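Local coordinates for protein Xaa-Pro Dipeptidase (Alteromonas macleodii, PDB 2QS8) that probably hydrolyses peptide bonds as a metal-dependent carboxypeptidase or dipeptidase of the amidohydrolase superfamily, holding a methionine in its active site, at residues A[281-286]-A[330-335]; A[67-72]-A[253-258]. One frame throughout, in Å; residues are numbered along the deposited sequence.

Contact 1: A[281-286]-A[330-335]. With MET (methionine), chain D.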
loop_
_atom_site.group_PDB
_atom_site.type_symbol
_atom_site.label_atom_id
_atom_site.label_comp_id
_atom_site.label_asym_id
_atom_site.label_seq_id
_atom_site.Cartn_x
_atom_site.Cartn_y
_atom_site.Cartn_z
ATOM N N GLY A 281 -32.333 7.207 18.332
ATOM C CA GLY A 281 -32.812 8.206 17.397
ATOM C C GLY A 281 -33.584 9.285 18.137
ATOM O O GLY A 281 -33.290 10.475 18.004
ATOM N N GLU A 282 -34.566 8.859 18.931
ATOM C CA GLU A 282 -35.387 9.776 19.712
ATOM C C GLU A 282 -34.521 10.547 20.709
ATOM O O GLU A 282 -34.812 11.698 21.038
ATOM C CB GLU A 282 -36.478 9.000 20.464
ATOM C CG GLU A 282 -37.477 8.284 19.569
ATOM C CD GLU A 282 -38.331 9.242 18.757
ATOM O OE1 GLU A 282 -38.939 10.145 19.364
ATOM O OE2 GLU A 282 -38.404 9.089 17.521
ATOM N N PHE A 283 -33.456 9.905 21.183
ATOM C CA PHE A 283 -32.549 10.524 22.146
ATOM C C PHE A 283 -31.859 11.772 21.583
ATOM O O PHE A 283 -31.933 12.849 22.172
ATOM C CB PHE A 283 -31.480 9.526 22.590
ATOM C CG PHE A 283 -30.607 10.031 23.702
ATOM C CD1 PHE A 283 -30.999 9.890 25.026
ATOM C CD2 PHE A 283 -29.406 10.671 23.428
ATOM C CE1 PHE A 283 -30.212 10.376 26.058
ATOM C CE2 PHE A 283 -28.611 11.162 24.457
ATOM C CZ PHE A 283 -29.016 11.014 25.773
ATOM N N VAL A 284 -31.193 11.625 20.443
ATOM C CA VAL A 284 -30.489 12.752 19.855
ATOM C C VAL A 284 -31.440 13.844 19.379
ATOM O O VAL A 284 -31.068 15.018 19.347
ATOM C CB VAL A 284 -29.552 12.314 18.686
ATOM C CG1 VAL A 284 -28.491 11.354 19.203
ATOM C CG2 VAL A 284 -30.346 11.672 17.584
ATOM N N ALA A 285 -32.661 13.455 19.010
ATOM C CA ALA A 285 -33.637 14.452 18.597
ATOM C C ALA A 285 -33.972 15.404 19.736
ATOM O O ALA A 285 -33.793 16.597 19.637
ATOM C CB ALA A 285 -34.897 13.777 18.081
ATOM N N GLU A 286 -34.422 14.798 20.832
ATOM C CA GLU A 286 -34.779 15.543 22.030
ATOM C C GLU A 286 -33.617 16.410 22.499
ATOM O O GLU A 286 -33.791 17.598 22.768
ATOM C CB GLU A 286 -35.176 14.571 23.144
ATOM C CG GLU A 286 -35.643 15.234 24.433
ATOM C CD GLU A 286 -35.516 14.316 25.649
ATOM O OE1 GLU A 286 -35.902 13.125 25.547
ATOM O OE2 GLU A 286 -35.035 14.785 26.706
ATOM N N GLY A 330 -25.783 3.294 25.114
ATOM C CA GLY A 330 -24.415 3.770 25.258
ATOM C C GLY A 330 -24.484 5.223 24.815
ATOM O O GLY A 330 -23.602 6.030 25.088
ATOM N N VAL A 331 -25.567 5.497 24.120
ATOM C CA VAL A 331 -25.998 6.787 23.750
ATOM C C VAL A 331 -26.872 7.153 24.920
ATOM O O VAL A 331 -26.499 7.945 25.773
ATOM C CB VAL A 331 -26.792 6.778 22.415
ATOM C CG1 VAL A 331 -27.351 8.153 22.129
ATOM C CG2 VAL A 331 -25.894 6.304 21.279
ATOM N N GLN A 332 -28.069 6.569 24.960
ATOM C CA GLN A 332 -28.938 6.746 26.120
ATOM C C GLN A 332 -28.385 5.869 27.222
ATOM O O GLN A 332 -27.510 5.039 26.969
ATOM C CB GLN A 332 -30.404 6.381 25.798
ATOM C CG GLN A 332 -30.623 4.929 25.408
ATOM C CD GLN A 332 -30.373 4.666 23.926
ATOM O OE1 GLN A 332 -30.291 5.610 23.135
ATOM N NE2 GLN A 332 -30.228 3.489 23.335
ATOM N N LYS A 333 -28.881 6.028 28.442
ATOM C CA LYS A 333 -28.393 5.232 29.568
ATOM C C LYS A 333 -28.597 3.726 29.376
ATOM O O LYS A 333 -29.585 3.295 28.780
ATOM C CB LYS A 333 -29.096 5.657 30.856
ATOM C CG LYS A 333 -28.751 7.045 31.374
ATOM C CD LYS A 333 -27.523 6.997 32.270
ATOM C CE LYS A 333 -27.651 7.941 33.462
ATOM N NZ LYS A 333 -27.927 9.345 33.053
ATOM N N HIS A 334 -27.658 2.935 29.890
ATOM C CA HIS A 334 -27.745 1.481 29.808
ATOM C C HIS A 334 -28.796 1.058 30.815
ATOM O O HIS A 334 -28.888 1.643 31.898
ATOM C CB HIS A 334 -26.401 0.829 30.167
ATOM C CG HIS A 334 -25.350 0.980 29.112
ATOM N ND1 HIS A 334 -25.332 0.211 27.967
ATOM C CD2 HIS A 334 -24.321 1.852 28.999
ATOM C CE1 HIS A 334 -24.337 0.609 27.193
ATOM N NE2 HIS A 334 -23.709 1.602 27.795
ATOM N N GLY A 335 -29.588 0.050 30.471
ATOM C CA GLY A 335 -30.624 -0.400 31.381
ATOM C C GLY A 335 -32.008 0.097 30.993
ATOM O O GLY A 335 -33.019 -0.346 31.542
HETATM N N MET D . -24.641 6.374 17.215
HETATM C CA MET D . -25.423 6.837 16.032
HETATM C C MET D . -24.730 7.986 15.306
HETATM O O MET D . -25.013 8.173 14.105
HETATM C CB MET D . -26.812 7.291 16.476
HETATM C CG MET D . -27.694 7.713 15.334
HETATM S SD MET D . -29.337 8.014 15.884
HETATM C CE MET D . -29.833 6.358 16.267
HETATM O OXT MET D . -23.921 8.687 15.952
#
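A backbone CA of the loop sits over one face of the Phe283 ring: Gln332 CA makes a CH-pi contact 4.1 Å from the ring centroid, 23° off the ring normal and displaced toward the rim. CG of Phe283 is anti to the backbone N (chi1 -173°), which carries the ring away from its helix and onto the loop. Gln332 CB lies over the same side of the ring, 3.6 Å from Phe283 CD1, while across the ring Phe283 CD2 packs on the CG1 methyl of Val331 at 3.5 Å. The chain of Gln332, bent at chi2, brings OE1 near Phe283 CB, and its NE2 is hydrogen-bonded to Thr327 O. An alanine in place of Phe283 would probably open a gap between helix and loop, leaving Gln332 CA and the CG1 methyl of Val331 without their aromatic partner. Next to the ring, Val284 CG1 approaches Val331 CG1 more loosely, at 4.5 Å. Helix and loop lie beside the methionine pocket of this TIM-barrel enzyme: Gly281 N is 3.4 Å from CE of the bound methionine, and the Val331 side chain is about 5 Å from the magnesium. The contact thus joins helix 278-287 to the loop between helices 299-319 and 339-346; Val284 also packs on Ala302 of helix 299-319, and Val331 on Leu202.

Contact 2: A[67-72]-A[253-258]. With MG (magnesium ion), chain C.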
loop_
_atom_site.group_PDB
_atom_site.type_symbol
_atom_site.label_atom_id
_atom_site.label_comp_id
_atom_site.label_asym_id
_atom_site.label_seq_id
_atom_site.Cartn_x
_atom_site.Cartn_y
_atom_site.Cartn_z
ATOM N N ASP A 67 -30.071 -7.731 22.727
ATOM C CA ASP A 67 -29.909 -6.381 22.185
ATOM C C ASP A 67 -28.737 -6.454 21.202
ATOM O O ASP A 67 -27.603 -6.672 21.593
ATOM C CB ASP A 67 -29.610 -5.383 23.316
ATOM C CG ASP A 67 -29.750 -3.935 22.874
ATOM O OD1 ASP A 67 -29.488 -3.639 21.690
ATOM O OD2 ASP A 67 -30.112 -3.086 23.721
HETATM N N MSE A 68 -29.033 -6.288 19.916
HETATM C CA MSE A 68 -28.014 -6.373 18.867
HETATM C C MSE A 68 -27.101 -5.147 18.732
HETATM O O MSE A 68 -26.249 -5.123 17.843
HETATM C CB MSE A 68 -28.686 -6.593 17.514
HETATM C CG MSE A 68 -29.568 -7.821 17.407
HETATM SE SE MSE A 68 -28.433 -9.375 17.694
HETATM C CE MSE A 68 -27.321 -9.438 16.103
ATOM N N HIS A 69 -27.276 -4.133 19.578
ATOM C CA HIS A 69 -26.464 -2.928 19.433
ATOM C C HIS A 69 -26.258 -2.162 20.733
ATOM O O HIS A 69 -27.040 -1.272 21.076
ATOM C CB HIS A 69 -27.115 -2.021 18.384
ATOM C CG HIS A 69 -26.213 -0.956 17.836
ATOM N ND1 HIS A 69 -25.962 -0.822 16.488
ATOM C CD2 HIS A 69 -25.550 0.053 18.446
ATOM C CE1 HIS A 69 -25.186 0.229 16.291
ATOM N NE2 HIS A 69 -24.922 0.778 17.463
ATOM N N VAL A 70 -25.199 -2.508 21.454
ATOM C CA VAL A 70 -24.904 -1.839 22.716
ATOM C C VAL A 70 -23.434 -1.431 22.777
ATOM O O VAL A 70 -22.600 -1.993 22.065
ATOM C CB VAL A 70 -25.220 -2.745 23.944
ATOM C CG1 VAL A 70 -26.707 -3.118 23.951
ATOM C CG2 VAL A 70 -24.348 -3.986 23.921
ATOM N N HIS A 71 -23.133 -0.446 23.619
ATOM C CA HIS A 71 -21.766 0.040 23.780
ATOM C C HIS A 71 -21.389 0.136 25.261
ATOM O O HIS A 71 -21.198 1.235 25.790
ATOM C CB HIS A 71 -21.604 1.427 23.137
ATOM C CG HIS A 71 -21.849 1.452 21.664
ATOM N ND1 HIS A 71 -21.008 0.842 20.757
ATOM C CD2 HIS A 71 -22.838 2.024 20.935
ATOM C CE1 HIS A 71 -21.464 1.042 19.535
ATOM N NE2 HIS A 71 -22.573 1.756 19.614
ATOM N N PHE A 72 -21.288 -1.003 25.933
ATOM C CA PHE A 72 -20.915 -0.984 27.340
ATOM C C PHE A 72 -19.589 -0.240 27.441
ATOM O O PHE A 72 -18.698 -0.439 26.612
ATOM C CB PHE A 72 -20.722 -2.401 27.892
ATOM C CG PHE A 72 -21.965 -3.265 27.863
ATOM C CD1 PHE A 72 -23.235 -2.711 28.002
ATOM C CD2 PHE A 72 -21.850 -4.644 27.766
ATOM C CE1 PHE A 72 -24.370 -3.527 28.049
ATOM C CE2 PHE A 72 -22.974 -5.470 27.814
ATOM C CZ PHE A 72 -24.236 -4.910 27.956
ATOM N N ILE A 253 -27.884 -3.950 9.008
ATOM C CA ILE A 253 -27.750 -2.519 8.837
ATOM C C ILE A 253 -28.263 -1.894 10.137
ATOM O O ILE A 253 -29.373 -2.201 10.583
ATOM C CB ILE A 253 -28.618 -2.001 7.669
ATOM C CG1 ILE A 253 -28.122 -2.565 6.330
ATOM C CG2 ILE A 253 -28.620 -0.487 7.672
ATOM C CD1 ILE A 253 -26.681 -2.236 6.014
ATOM N N GLU A 254 -27.455 -1.039 10.750
ATOM C CA GLU A 254 -27.862 -0.382 11.985
ATOM C C GLU A 254 -28.404 1.004 11.653
ATOM O O GLU A 254 -27.855 1.692 10.798
ATOM C CB GLU A 254 -26.664 -0.254 12.933
ATOM C CG GLU A 254 -25.751 -1.485 12.991
ATOM C CD GLU A 254 -26.438 -2.732 13.542
ATOM O OE1 GLU A 254 -26.976 -2.671 14.665
ATOM O OE2 GLU A 254 -26.426 -3.776 12.852
ATOM N N HIS A 255 -29.486 1.409 12.319
ATOM C CA HIS A 255 -30.101 2.726 12.102
ATOM C C HIS A 255 -30.857 2.904 10.768
ATOM O O HIS A 255 -32.047 3.224 10.766
ATOM C CB HIS A 255 -29.043 3.830 12.231
ATOM C CG HIS A 255 -28.043 3.589 13.317
ATOM N ND1 HIS A 255 -28.404 3.323 14.619
ATOM C CD2 HIS A 255 -26.692 3.564 13.293
ATOM C CE1 HIS A 255 -27.318 3.144 15.351
ATOM N NE2 HIS A 255 -26.266 3.285 14.568
ATOM N N GLY A 256 -30.153 2.712 9.650
ATOM C CA GLY A 256 -30.747 2.846 8.324
ATOM C C GLY A 256 -31.718 4.003 8.157
ATOM O O GLY A 256 -32.721 3.893 7.447
ATOM N N THR A 257 -31.394 5.125 8.791
ATOM C CA THR A 257 -32.228 6.316 8.794
ATOM C C THR A 257 -32.862 6.749 7.475
ATOM O O THR A 257 -34.061 6.994 7.428
ATOM C CB THR A 257 -31.441 7.500 9.391
ATOM O OG1 THR A 257 -30.949 7.124 10.680
ATOM C CG2 THR A 257 -32.322 8.742 9.517
ATOM N N PHE A 258 -32.078 6.854 6.410
ATOM C CA PHE A 258 -32.626 7.293 5.128
ATOM C C PHE A 258 -32.762 6.151 4.126
ATOM O O PHE A 258 -32.571 6.312 2.915
ATOM C CB PHE A 258 -31.770 8.425 4.570
ATOM C CG PHE A 258 -31.595 9.562 5.536
ATOM C CD1 PHE A 258 -32.686 10.345 5.919
ATOM C CD2 PHE A 258 -30.353 9.819 6.107
ATOM C CE1 PHE A 258 -32.536 11.357 6.859
ATOM C CE2 PHE A 258 -30.196 10.821 7.043
ATOM C CZ PHE A 258 -31.285 11.593 7.424
HETATM MG MG MG C . -23.552 2.701 17.921
#
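Glu254 receives an almost straight hydrogen bond from His69, in the loop that follows strand 252-253 of the amidohydrolase TIM barrel; the donor belongs to the His-X-His metal motif of His69 and His71. His69 ND1 lies 2.8 Å from Glu254 OE1, with an N-H...O angle of 172°. Glu254 OE1 lies in the His69 ring plane and is met on the anti side of the carboxylate, tilted out of the carboxylate plane. CG, anti to the carbonyl carbon (chi1 -41°), lies in plane at the ring edge, and the bend at chi2 turns the carboxylate to ND1. OE2 forms a salt bridge with Arg111 and a hydrogen bond with Ser252 OG. Together with the magnesium bond of NE2, the ND1 bond fixes the rotation of the His69 ring, making Glu254 a second-shell residue that positions a metal ligand. Next comes His255, which touches the bound methionine; its ring lies obliquely to that of His69, centroids 5.0 Å apart, and its ND1 is bonded to Thr277 OG1. Farther on, Thr257 OG1 is hydrogen-bonded to His237 ND1. Asp328 completes the magnesium site, in which His69 NE2 binds magnesium at 2.4 Å and His71 NE2 at 2.2 Å.

Both contacts are buried and flank the same active site, their centres about 12 Å apart, yet their chemistry differs. Contact 2 lies nearer the centre of the chain and is polar, joining a short strand and the loop after strand 252-253 around the metal. Contact 1 lies farther out, where a helix meets a loop, and relies on apolar and CH-pi packing. Each holds part of the methionine pocket, Gly281 in contact 1 and His255 in contact 2, whereas the metal ligands His69 and His71 belong to contact 2. The two meet directly through segments 330-335 and 67-72: the His334 ring packs on Phe72, and its NE2 makes a weak hydrogen bond to His71 O.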